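Local coordinates for protein 23S rRNA-specific endonuclease VapC20 (Mycobacterium tuberculosis H37Rv, PDB 5WZF) that cleaves 23S rRNA in the sarcin-ricin loop as the magnesium-dependent endoribonuclease toxin of a type II toxin-antitoxin system, at residues Val47-Asn51 with His52-Glu56; Glu85-Thr88 with Ala89-Glu93. All blocks are in the same frame, centred on the assembly; numbering follows the deposited sequence.

Contact 1. Residues Val47-Asn51 with His52-Glu56; sequences VMTSN and HVLGE
Ser50 OG turns back over the first turn of the helix and accepts a bond from Val53 N at 3.1 Å. Its chi1 of 79° sets the hydroxyl between the backbone N and the carbonyl carbon, facing that N-H. Ser50 is thus the N-cap of the helix that follows directly on its strand. Leu54 N bonds to Ser50 O, and Gly55 N to Asn51 O.

Val53 spreads its two methyls against the strand end. Val53 CG2 lies 3.4 Å from Ser50 OG. Val53 CG1 comes to 3.2 Å from Thr49 OG1, and the two side chains cross obliquely. That hydroxyl has its polar partners elsewhere, Val17 O and Trp22 NE1. The other branch of Thr49, CG2, meets Leu54 CG at 4.0 Å, with the side chains nearly perpendicular.

Asn51 and His52 point the same way, side by side. The amide is turned 55° from the ring plane. Asn51 ND2 sits over one ring face, toward the rim. ND2 also bonds to an acidic side chain of the other chain, OD1 accepts from Val87 N, and His52 NE2 bonds to Glu92.

This is a strand-to-helix junction of the PIN domain. The Val53 side chain is about 4 Å from that of Asp18, a predicted magnesium ligand. The cap satisfies the Val53 N-H in a buried setting, and apolar branches fill in around it.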
loop_
_atom_site.group_PDB
_atom_site.type_symbol
_atom_site.label_atom_id
_atom_site.label_comp_id
_atom_site.label_asym_id
_atom_site.label_seq_id
_atom_site.Cartn_x
_atom_site.Cartn_y
_atom_site.Cartn_z
ATOM N N VAL B 47 17.735 5.512 -11.005
ATOM C CA VAL B 47 16.759 5.830 -9.970
ATOM C C VAL B 47 15.562 4.883 -10.015
ATOM O O VAL B 47 14.835 4.823 -11.005
ATOM C CB VAL B 47 16.269 7.282 -10.104
ATOM C CG1 VAL B 47 15.238 7.602 -9.041
ATOM C CG2 VAL B 47 17.447 8.235 -10.007
ATOM N N MET B 48 15.362 4.146 -8.928
ATOM C CA MET B 48 14.322 3.127 -8.881
ATOM C C MET B 48 13.328 3.388 -7.754
ATOM O O MET B 48 13.678 3.967 -6.731
ATOM C CB MET B 48 14.956 1.746 -8.711
ATOM C CG MET B 48 13.996 0.582 -8.871
ATOM S SD MET B 48 14.868 -0.990 -8.750
ATOM C CE MET B 48 16.118 -0.781 -10.017
ATOM N N THR B 49 12.086 2.965 -7.959
ATOM C CA THR B 49 11.092 2.953 -6.896
ATOM C C THR B 49 10.173 1.758 -7.152
ATOM O O THR B 49 10.490 0.915 -7.988
ATOM C CB THR B 49 10.302 4.281 -6.821
ATOM O OG1 THR B 49 9.561 4.334 -5.593
ATOM C CG2 THR B 49 9.358 4.447 -8.012
ATOM N N SER B 50 9.060 1.661 -6.432
ATOM C CA SER B 50 8.164 0.519 -6.614
ATOM C C SER B 50 6.709 0.939 -6.763
ATOM O O SER B 50 6.342 2.067 -6.440
ATOM C CB SER B 50 8.287 -0.460 -5.446
ATOM O OG SER B 50 7.564 0.002 -4.316
ATOM N N ASN B 51 5.882 0.014 -7.240
ATOM C CA ASN B 51 4.453 0.272 -7.370
ATOM C C ASN B 51 3.822 0.530 -6.004
ATOM O O ASN B 51 2.970 1.404 -5.867
ATOM C CB ASN B 51 3.754 -0.891 -8.084
ATOM C CG ASN B 51 3.959 -2.222 -7.384
ATOM O OD1 ASN B 51 5.044 -2.517 -6.884
ATOM N ND2 ASN B 51 2.908 -3.036 -7.344
ATOM N N HIS B 52 4.259 -0.210 -4.986
ATOM C CA HIS B 52 3.712 -0.020 -3.647
ATOM C C HIS B 52 4.063 1.363 -3.104
ATOM O O HIS B 52 3.231 2.019 -2.472
ATOM C CB HIS B 52 4.211 -1.108 -2.690
ATOM C CG HIS B 52 3.602 -2.454 -2.935
ATOM N ND1 HIS B 52 2.296 -2.751 -2.606
ATOM C CD2 HIS B 52 4.120 -3.586 -3.468
ATOM C CE1 HIS B 52 2.036 -4.004 -2.930
ATOM N NE2 HIS B 52 3.126 -4.533 -3.456
ATOM N N VAL B 53 5.287 1.812 -3.366
ATOM C CA VAL B 53 5.730 3.124 -2.909
ATOM C C VAL B 53 4.949 4.240 -3.604
ATOM O O VAL B 53 4.484 5.177 -2.952
ATOM C CB VAL B 53 7.240 3.330 -3.144
ATOM C CG1 VAL B 53 7.599 4.814 -3.089
ATOM C CG2 VAL B 53 8.045 2.544 -2.116
ATOM N N LEU B 54 4.799 4.133 -4.922
ATOM C CA LEU B 54 4.074 5.157 -5.667
ATOM C C LEU B 54 2.634 5.233 -5.180
ATOM O O LEU B 54 2.076 6.318 -5.033
ATOM C CB LEU B 54 4.114 4.883 -7.171
ATOM C CG LEU B 54 5.433 5.208 -7.877
ATOM C CD1 LEU B 54 5.290 5.086 -9.394
ATOM C CD2 LEU B 54 5.916 6.603 -7.486
ATOM N N GLY B 55 2.042 4.073 -4.921
ATOM C CA GLY B 55 0.695 4.025 -4.389
ATOM C C GLY B 55 0.594 4.716 -3.043
ATOM O O GLY B 55 -0.327 5.493 -2.804
ATOM N N GLU B 56 1.551 4.436 -2.164
ATOM C CA GLU B 56 1.547 5.001 -0.824
ATOM C C GLU B 56 1.776 6.504 -0.907
ATOM O O GLU B 56 1.230 7.274 -0.118
ATOM C CB GLU B 56 2.619 4.333 0.045
ATOM C CG GLU B 56 2.608 4.750 1.506
ATOM C CD GLU B 56 3.780 4.168 2.284
ATOM O OE1 GLU B 56 4.841 3.934 1.677
ATOM O OE2 GLU B 56 3.632 3.942 3.499
#

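Contact 2. Residues Glu85-Thr88 with Ala89-Glu93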
loop_
_atom_site.group_PDB
_atom_site.type_symbol
_atom_site.label_atom_id
_atom_site.label_comp_id
_atom_site.label_asym_id
_atom_site.label_seq_id
_atom_site.Cartn_x
_atom_site.Cartn_y
_atom_site.Cartn_z
ATOM N N GLU B 85 9.550 -0.492 -10.322
ATOM C CA GLU B 85 9.485 -1.940 -10.178
ATOM C C GLU B 85 8.119 -2.390 -9.673
ATOM O O GLU B 85 7.669 -1.945 -8.618
ATOM C CB GLU B 85 10.581 -2.419 -9.220
ATOM C CG GLU B 85 10.530 -3.901 -8.883
ATOM C CD GLU B 85 11.148 -4.772 -9.961
ATOM O OE1 GLU B 85 11.744 -4.214 -10.908
ATOM O OE2 GLU B 85 11.046 -6.014 -9.855
ATOM N N HIS B 86 7.452 -3.256 -10.434
ATOM C CA HIS B 86 6.245 -3.917 -9.946
ATOM C C HIS B 86 6.648 -5.129 -9.116
ATOM O O HIS B 86 7.182 -6.105 -9.645
ATOM C CB HIS B 86 5.331 -4.347 -11.100
ATOM C CG HIS B 86 4.141 -5.142 -10.658
ATOM N ND1 HIS B 86 2.927 -4.563 -10.354
ATOM C CD2 HIS B 86 3.987 -6.470 -10.442
ATOM C CE1 HIS B 86 2.074 -5.501 -9.982
ATOM N NE2 HIS B 86 2.693 -6.667 -10.028
ATOM N N VAL B 87 6.410 -5.058 -7.812
ATOM C CA VAL B 87 6.808 -6.139 -6.917
ATOM C C VAL B 87 6.067 -7.425 -7.273
ATOM O O VAL B 87 4.839 -7.471 -7.252
ATOM C CB VAL B 87 6.544 -5.776 -5.447
ATOM C CG1 VAL B 87 7.046 -6.885 -4.537
ATOM C CG2 VAL B 87 7.220 -4.453 -5.101
ATOM N N THR B 88 6.824 -8.462 -7.615
ATOM C CA THR B 88 6.244 -9.737 -8.024
ATOM C C THR B 88 5.643 -10.488 -6.844
ATOM O O THR B 88 5.911 -10.160 -5.687
ATOM C CB THR B 88 7.294 -10.637 -8.698
ATOM O OG1 THR B 88 8.279 -11.027 -7.733
ATOM C CG2 THR B 88 7.970 -9.897 -9.843
ATOM N N ALA B 89 4.829 -11.495 -7.145
ATOM C CA ALA B 89 4.223 -12.328 -6.114
ATOM C C ALA B 89 5.293 -12.999 -5.261
ATOM O O ALA B 89 5.161 -13.076 -4.042
ATOM C CB ALA B 89 3.311 -13.374 -6.737
ATOM N N ASP B 90 6.350 -13.476 -5.915
ATOM C CA ASP B 90 7.471 -14.109 -5.223
ATOM C C ASP B 90 8.145 -13.162 -4.241
ATOM O O ASP B 90 8.454 -13.540 -3.113
ATOM C CB ASP B 90 8.512 -14.618 -6.225
ATOM C CG ASP B 90 8.106 -15.926 -6.874
ATOM O OD1 ASP B 90 7.254 -16.636 -6.298
ATOM O OD2 ASP B 90 8.644 -16.244 -7.955
ATOM N N LEU B 91 8.389 -11.933 -4.682
ATOM C CA LEU B 91 9.061 -10.952 -3.842
ATOM C C LEU B 91 8.171 -10.564 -2.665
ATOM O O LEU B 91 8.651 -10.415 -1.539
ATOM C CB LEU B 91 9.453 -9.720 -4.662
ATOM C CG LEU B 91 10.633 -8.891 -4.148
ATOM C CD1 LEU B 91 11.855 -9.768 -3.927
ATOM C CD2 LEU B 91 10.963 -7.770 -5.118
ATOM N N GLU B 92 6.871 -10.423 -2.920
ATOM C CA GLU B 92 5.919 -10.135 -1.852
ATOM C C GLU B 92 5.909 -11.239 -0.794
ATOM O O GLU B 92 5.815 -10.958 0.397
ATOM C CB GLU B 92 4.506 -9.943 -2.415
ATOM C CG GLU B 92 4.278 -8.575 -3.024
ATOM C CD GLU B 92 2.806 -8.257 -3.228
ATOM O OE1 GLU B 92 1.962 -9.137 -2.968
ATOM O OE2 GLU B 92 2.502 -7.122 -3.636
ATOM N N GLU B 93 6.011 -12.491 -1.227
ATOM C CA GLU B 93 5.999 -13.598 -0.278
ATOM C C GLU B 93 7.243 -13.548 0.607
ATOM O O GLU B 93 7.180 -13.848 1.801
ATOM C CB GLU B 93 5.907 -14.938 -1.007
ATOM C CG GLU B 93 5.925 -16.154 -0.090
ATOM C CD GLU B 93 4.736 -16.202 0.857
ATOM O OE1 GLU B 93 3.691 -15.592 0.541
ATOM O OE2 GLU B 93 4.854 -16.846 1.921
HETATM O O HOH W 1 2.990 -5.685 -6.470
#
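Ala89 opens the helix, its CB resting 3.7 Å from Thr88 C. Asp90 comes next on the exposed side. Its CB lies 3.9 Å from Thr88 OG1, a loose touch.

Leu91 makes the closer fit. Its backbone N donates to Thr88 OG1 at 3.2 Å, with an N-H...O angle of 159°. With chi1 at 67°, the hydroxyl of Thr88 swings over the helix start and meets that N-H. Leu91 CB lies against the same oxygen. Leu91 CB also packs on Val87 CG1 at 3.7 Å, the two side chains crossing at about a right angle. Beyond the contact, Leu91 and Val87 both reach helix 109-121.

Thr88 is therefore the N-cap of helix 89-101. The loop leads into it from strand 82-85, an edge strand, within this chain, of the parallel sheet of the PIN domain.

Glu92 adds a backbone bond, from its N to Thr88 O at 2.9 Å. Glu92 CG presses on Val87 CG1 at 3.6 Å, and the chain runs on extended to the carboxylate. A water lies 2.7 Å from Val87 O and within bonding reach of Glu92 OE2. It may bridge them, though more acceptors surround it than it has protons. That water also lies over one face of the His86 ring, toward its rim. The carboxylate is tied to His52 at the start of helix 51-63, and to a polar side chain of the other chain.

Both contacts are hydroxyl-capped helix starts after strands of the same parallel sheet. Contact 1 lies near the centre of the chain, and its touching residues are all buried. The centre of contact 2 is about 15 Å from the centre of the chain, and the contact is partly exposed. In contact 1 apolar branches pack round the cap, close to the predicted metal site; contact 2 adds water and carboxylates. The strands are neighbours, probably joined by Glu85 N bonding to Thr49 O (2.9 Å). Their helix starts are tied by the histidine-carboxylate bond. Both contacts also reach the other chain of the assembly.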